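Local coordinates for protein giardin subunit alpha-1 (Giardia intestinalis, PDB 4EVF) that is a calcium-regulated annexin that binds phosphatidylserine-containing membranes and takes part in attachment of the parasite to the intestinal mucosa and in remodelling its cytoskeleton, at residues A[48-56]-A[66-74]. Numbering follows the deposited sequence.
Sequences KELPDDIKK and LLMDLFSDR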
ATOM      1  N   LYS A  48      13.834  20.160  17.133  1.00 34.14           N
ATOM      2  CA  LYS A  48      13.842  18.699  17.254  1.00 35.97           C
ATOM      3  C   LYS A  48      13.021  18.114  16.116  1.00 30.31           C
ATOM      4  O   LYS A  48      12.022  18.692  15.712  1.00 28.35           O
ATOM      5  CB  LYS A  48      13.253  18.242  18.601  1.00 35.70           C
ATOM      6  CG  LYS A  48      14.175  18.426  19.805  1.00 38.95           C
ATOM      7  CD  LYS A  48      13.575  17.832  21.081  1.00 46.62           C
ATOM      8  CE  LYS A  48      12.852  18.877  21.942  1.00 48.91           C
ATOM      9  NZ  LYS A  48      11.638  19.468  21.300  1.00 42.45           N
ATOM     10  N   GLU A  49      13.430  16.963  15.599  1.00 31.08           N
ATOM     11  CA  GLU A  49      12.669  16.328  14.535  1.00 27.63           C
ATOM     12  C   GLU A  49      11.354  15.728  15.060  1.00 30.15           C
ATOM     13  O   GLU A  49      11.337  15.064  16.104  1.00 26.74           O
ATOM     14  CB  GLU A  49      13.514  15.258  13.866  1.00 32.36           C
ATOM     15  CG  GLU A  49      13.202  15.076  12.401  1.00 38.40           C
ATOM     16  CD  GLU A  49      14.252  15.709  11.504  1.00 33.63           C
ATOM     17  OE1 GLU A  49      14.876  16.711  11.923  1.00 35.47           O
ATOM     18  OE2 GLU A  49      14.455  15.188  10.386  1.00 35.51           O
ATOM     19  N   LEU A  50      10.265  15.959  14.327  1.00 23.87           N
ATOM     20  CA  LEU A  50       8.924  15.578  14.775  1.00 25.33           C
ATOM     21  C   LEU A  50       8.778  14.084  15.099  1.00 25.92           C
ATOM     22  O   LEU A  50       8.244  13.727  16.151  1.00 28.57           O
ATOM     23  CB  LEU A  50       7.879  16.044  13.760  1.00 21.59           C
ATOM     24  CG  LEU A  50       6.385  15.812  13.964  1.00 21.75           C
ATOM     25  CD1 LEU A  50       5.925  16.170  15.368  1.00 22.42           C
ATOM     26  CD2 LEU A  50       5.611  16.615  12.908  1.00 16.16           C
ATOM     27  N   PRO A  51       9.245  13.205  14.200  1.00 26.86           N
ATOM     28  CA  PRO A  51       9.279  11.770  14.514  1.00 25.66           C
ATOM     29  C   PRO A  51      10.125  11.441  15.755  1.00 29.53           C
ATOM     30  O   PRO A  51       9.752  10.544  16.512  1.00 29.97           O
ATOM     31  CB  PRO A  51       9.896  11.141  13.258  1.00 22.97           C
ATOM     32  CG  PRO A  51      10.507  12.312  12.478  1.00 25.09           C
ATOM     33  CD  PRO A  51       9.630  13.474  12.804  1.00 23.11           C
ATOM     34  N   ASP A  52      11.231  12.150  15.967  1.00 26.15           N
ATOM     35  CA  ASP A  52      12.057  11.932  17.156  1.00 32.17           C
ATOM     36  C   ASP A  52      11.325  12.337  18.439  1.00 33.13           C
ATOM     37  O   ASP A  52      11.462  11.685  19.475  1.00 31.00           O
ATOM     38  CB  ASP A  52      13.399  12.679  17.063  1.00 30.43           C
ATOM     39  CG  ASP A  52      14.348  12.066  16.043  1.00 34.34           C
ATOM     40  OD1 ASP A  52      14.062  10.955  15.551  1.00 32.33           O
ATOM     41  OD2 ASP A  52      15.389  12.693  15.736  1.00 36.55           O
ATOM     42  N   ASP A  53      10.549  13.411  18.374  1.00 29.97           N
ATOM     43  CA  ASP A  53       9.805  13.859  19.545  1.00 30.30           C
ATOM     44  C   ASP A  53       8.669  12.887  19.842  1.00 32.12           C
ATOM     45  O   ASP A  53       8.455  12.490  20.990  1.00 29.79           O
ATOM     46  CB  ASP A  53       9.294  15.294  19.358  1.00 28.16           C
ATOM     47  CG  ASP A  53      10.236  16.334  19.961  1.00 32.58           C
ATOM     48  OD1 ASP A  53      11.316  15.944  20.446  1.00 35.08           O
ATOM     49  OD2 ASP A  53       9.897  17.540  19.945  1.00 35.36           O
ATOM     50  N   ILE A  54       7.961  12.481  18.795  1.00 29.25           N
ATOM     51  CA  ILE A  54       6.924  11.460  18.914  1.00 28.51           C
ATOM     52  C   ILE A  54       7.459  10.175  19.559  1.00 32.12           C
ATOM     53  O   ILE A  54       6.865   9.643  20.501  1.00 31.37           O
ATOM     54  CB  ILE A  54       6.313  11.144  17.542  1.00 27.72           C
ATOM     55  CG1 ILE A  54       5.650  12.394  16.970  1.00 24.47           C
ATOM     56  CG2 ILE A  54       5.306   9.994  17.633  1.00 26.77           C
ATOM     57  CD1 ILE A  54       5.212  12.234  15.545  1.00 26.51           C
ATOM     58  N   LYS A  55       8.587   9.685  19.059  1.00 32.90           N
ATOM     59  CA  LYS A  55       9.181   8.471  19.605  1.00 32.81           C
ATOM     60  C   LYS A  55       9.479   8.620  21.092  1.00 38.35           C
ATOM     61  O   LYS A  55       9.263   7.697  21.875  1.00 35.96           O
ATOM     62  CB  LYS A  55      10.462   8.103  18.852  1.00 35.70           C
ATOM     63  CG  LYS A  55      11.185   6.903  19.440  1.00 36.27           C
ATOM     64  CD  LYS A  55      12.379   6.502  18.592  1.00 43.86           C
ATOM     65  CE  LYS A  55      13.010   5.203  19.093  1.00 51.41           C
ATOM     66  NZ  LYS A  55      14.087   4.712  18.179  1.00 52.65           N
ATOM     67  N   LYS A  56       9.980   9.788  21.481  1.00 37.50           N
ATOM     68  CA  LYS A  56      10.328  10.023  22.875  1.00 35.44           C
ATOM     69  C   LYS A  56       9.097  10.136  23.766  1.00 34.94           C
ATOM     70  O   LYS A  56       9.155   9.799  24.942  1.00 31.89           O
ATOM     71  CB  LYS A  56      11.205  11.269  23.021  1.00 36.38           C
ATOM     72  CG  LYS A  56      12.555  11.170  22.314  1.00 39.80           C
ATOM     73  CD  LYS A  56      13.475  12.320  22.713  1.00 38.63           C
ATOM     74  CE  LYS A  56      14.549  12.583  21.653  1.00 43.39           C
ATOM     75  NZ  LYS A  56      15.717  11.664  21.715  1.00 43.72           N
ATOM     76  N   LEU A  66       3.877   3.864  13.575  1.00 20.01           N
ATOM     77  CA  LEU A  66       2.934   4.417  12.608  1.00 22.27           C
ATOM     78  C   LEU A  66       2.874   5.945  12.662  1.00 21.20           C
ATOM     79  O   LEU A  66       2.927   6.623  11.622  1.00 17.96           O
ATOM     80  CB  LEU A  66       1.538   3.824  12.820  1.00 18.64           C
ATOM     81  CG  LEU A  66       0.369   4.470  12.056  1.00 19.70           C
ATOM     82  CD1 LEU A  66       0.655   4.571  10.566  1.00 20.30           C
ATOM     83  CD2 LEU A  66      -0.954   3.721  12.277  1.00 19.77           C
ATOM     84  N   LEU A  67       2.754   6.487  13.869  1.00 20.41           N
ATOM     85  CA  LEU A  67       2.665   7.941  14.048  1.00 20.92           C
ATOM     86  C   LEU A  67       3.934   8.667  13.585  1.00 20.66           C
ATOM     87  O   LEU A  67       3.858   9.727  12.941  1.00 21.57           O
ATOM     88  CB  LEU A  67       2.300   8.289  15.497  1.00 20.97           C
ATOM     89  CG  LEU A  67       0.908   7.777  15.897  1.00 21.26           C
ATOM     90  CD1 LEU A  67       0.598   7.995  17.381  1.00 24.34           C
ATOM     91  CD2 LEU A  67      -0.172   8.396  15.022  1.00 21.26           C
ATOM     92  N   MET A  68       5.083   8.084  13.905  1.00 18.39           N
ATOM     93  CA  MET A  68       6.385   8.530  13.393  1.00 22.56           C
ATOM     94  C   MET A  68       6.429   8.531  11.877  1.00 22.80           C
ATOM     95  O   MET A  68       6.856   9.508  11.265  1.00 20.34           O
ATOM     96  CB  MET A  68       7.515   7.626  13.905  1.00 22.63           C
ATOM     97  CG  MET A  68       7.717   7.656  15.413  1.00 28.55           C
ATOM     98  SD  MET A  68       8.930   6.444  15.964  1.00 30.94           S
ATOM     99  CE  MET A  68      10.424   6.994  15.131  1.00 28.24           C
ATOM    100  N   ASP A  69       6.001   7.424  11.277  1.00 22.32           N
ATOM    101  CA  ASP A  69       6.016   7.261   9.828  1.00 22.86           C
ATOM    102  C   ASP A  69       5.261   8.396   9.139  1.00 17.44           C
ATOM    103  O   ASP A  69       5.714   8.936   8.123  1.00 17.88           O
ATOM    104  CB  ASP A  69       5.368   5.925   9.426  1.00 19.11           C
ATOM    105  CG  ASP A  69       6.214   4.711   9.797  1.00 20.68           C
ATOM    106  OD1 ASP A  69       7.401   4.868  10.162  1.00 24.91           O
ATOM    107  OD2 ASP A  69       5.690   3.582   9.694  1.00 23.97           O
ATOM    108  N   LEU A  70       4.100   8.738   9.688  1.00 16.18           N
ATOM    109  CA  LEU A  70       3.247   9.780   9.109  1.00 20.96           C
ATOM    110  C   LEU A  70       3.926  11.145   9.042  1.00 20.79           C
ATOM    111  O   LEU A  70       3.518  12.012   8.258  1.00 19.45           O
ATOM    112  CB  LEU A  70       1.919   9.877   9.861  1.00 22.40           C
ATOM    113  CG  LEU A  70       1.032   8.634   9.696  1.00 18.95           C
ATOM    114  CD1 LEU A  70      -0.061   8.586  10.769  1.00 23.46           C
ATOM    115  CD2 LEU A  70       0.430   8.570   8.294  1.00 20.84           C
ATOM    116  N   PHE A  71       4.959  11.334   9.858  1.00 17.61           N
ATOM    117  CA  PHE A  71       5.689  12.608   9.856  1.00 17.91           C
ATOM    118  C   PHE A  71       7.135  12.432   9.407  1.00 19.21           C
ATOM    119  O   PHE A  71       7.997  13.326   9.570  1.00 18.44           O
ATOM    120  CB  PHE A  71       5.534  13.323  11.199  1.00 17.23           C
ATOM    121  CG  PHE A  71       4.138  13.835  11.427  1.00 18.55           C
ATOM    122  CD1 PHE A  71       3.652  14.887  10.665  1.00 20.20           C
ATOM    123  CD2 PHE A  71       3.288  13.225  12.341  1.00 19.71           C
ATOM    124  CE1 PHE A  71       2.361  15.353  10.843  1.00 19.83           C
ATOM    125  CE2 PHE A  71       2.000  13.687  12.522  1.00 20.30           C
ATOM    126  CZ  PHE A  71       1.531  14.745  11.778  1.00 18.91           C
ATOM    127  N   SER A  72       7.377  11.277   8.791  1.00 16.86           N
ATOM    128  CA  SER A  72       8.658  10.968   8.179  1.00 19.41           C
ATOM    129  C   SER A  72       8.565  11.042   6.659  1.00 18.32           C
ATOM    130  O   SER A  72       7.495  11.300   6.115  1.00 21.33           O
ATOM    131  CB  SER A  72       9.121   9.581   8.615  1.00 18.45           C
ATOM    132  OG  SER A  72       9.305   9.564  10.018  1.00 21.49           O
ATOM    133  N   ASP A  73       9.691  10.826   5.986  1.00 19.34           N
ATOM    134  CA  ASP A  73       9.717  10.770   4.526  1.00 21.26           C
ATOM    135  C   ASP A  73       9.178   9.421   4.071  1.00 19.03           C
ATOM    136  O   ASP A  73       9.755   8.376   4.391  1.00 18.15           O
ATOM    137  CB  ASP A  73      11.132  10.977   3.984  1.00 19.13           C
ATOM    138  CG  ASP A  73      11.149  11.193   2.478  1.00 22.22           C
ATOM    139  OD1 ASP A  73      11.404  12.328   2.014  1.00 31.21           O
ATOM    140  OD2 ASP A  73      10.897  10.222   1.749  1.00 24.39           O
ATOM    141  N   ARG A  74       8.071   9.455   3.339  1.00 18.80           N
ATOM    142  CA  ARG A  74       7.348   8.239   2.966  1.00 17.73           C
ATOM    143  C   ARG A  74       8.134   7.332   2.024  1.00 21.71           C
ATOM    144  O   ARG A  74       7.813   6.156   1.897  1.00 20.36           O
ATOM    145  CB  ARG A  74       5.993   8.585   2.350  1.00 17.78           C
ATOM    146  CG  ARG A  74       6.069   9.233   0.960  1.00 23.61           C
ATOM    147  CD  ARG A  74       4.703   9.780   0.534  1.00 22.58           C
ATOM    148  NE  ARG A  74       4.761  10.449  -0.766  1.00 26.03           N
ATOM    149  CZ  ARG A  74       5.167  11.703  -0.932  1.00 28.89           C
ATOM    150  NH1 ARG A  74       5.547  12.410   0.123  1.00 24.43           N
ATOM    151  NH2 ARG A  74       5.193  12.251  -2.144  1.00 28.48           N
TER
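Leu50, Pro51 and Ile54 pack against Leu67, Met68 and Phe71 where two consecutive helices of the all-helical annexin fold, 50-57 and 62-70, run side by side; Phe71 follows just after the second. Their short segments make an angle of 166°, hence nearly antiparallel, with axes 8.6 Å apart at closest approach; both helices fall in the predicted first annexin repeat. The backbones come nearest at Pro51 and Met68, whose CA atoms are 4.5 Å apart.

One apolar cluster forms round the Phe71 ring, which two methyl groups approach obliquely. Leu50 CD2 comes to 3.4 Å from Phe71 CD1, a close contact, and also meets CG, whereas Ile54 CD1 touches the other ortho carbon, CD2, at 3.9 Å. The two aliphatic side chains thus share one ring. Helix 4-16 extends this cluster, with Leu11 touching both Leu50 and Phe71, and Ile15 touching Leu50 and Ile54.

Further along the pair, Ile54 CG2 rests on both Leu67 CB and Met68 CG, the latter 4.0 Å away. The extended chi2 of Met68 (174°) carries SD to 3.7 Å from Lys55 CB, and a bend at chi3 then brings CE near Lys55 CB and CD.

Polar atoms border the Pro51 ring: Pro51 CD lies 3.6 Å from Phe71 O, and CB is near Ser72 OG. That hydroxyl donates a 2.7 Å hydrogen bond to Met68 O from above the carbonyl plane, 53° out of it, while Phe71 N reaches the same oxygen from the opposite face.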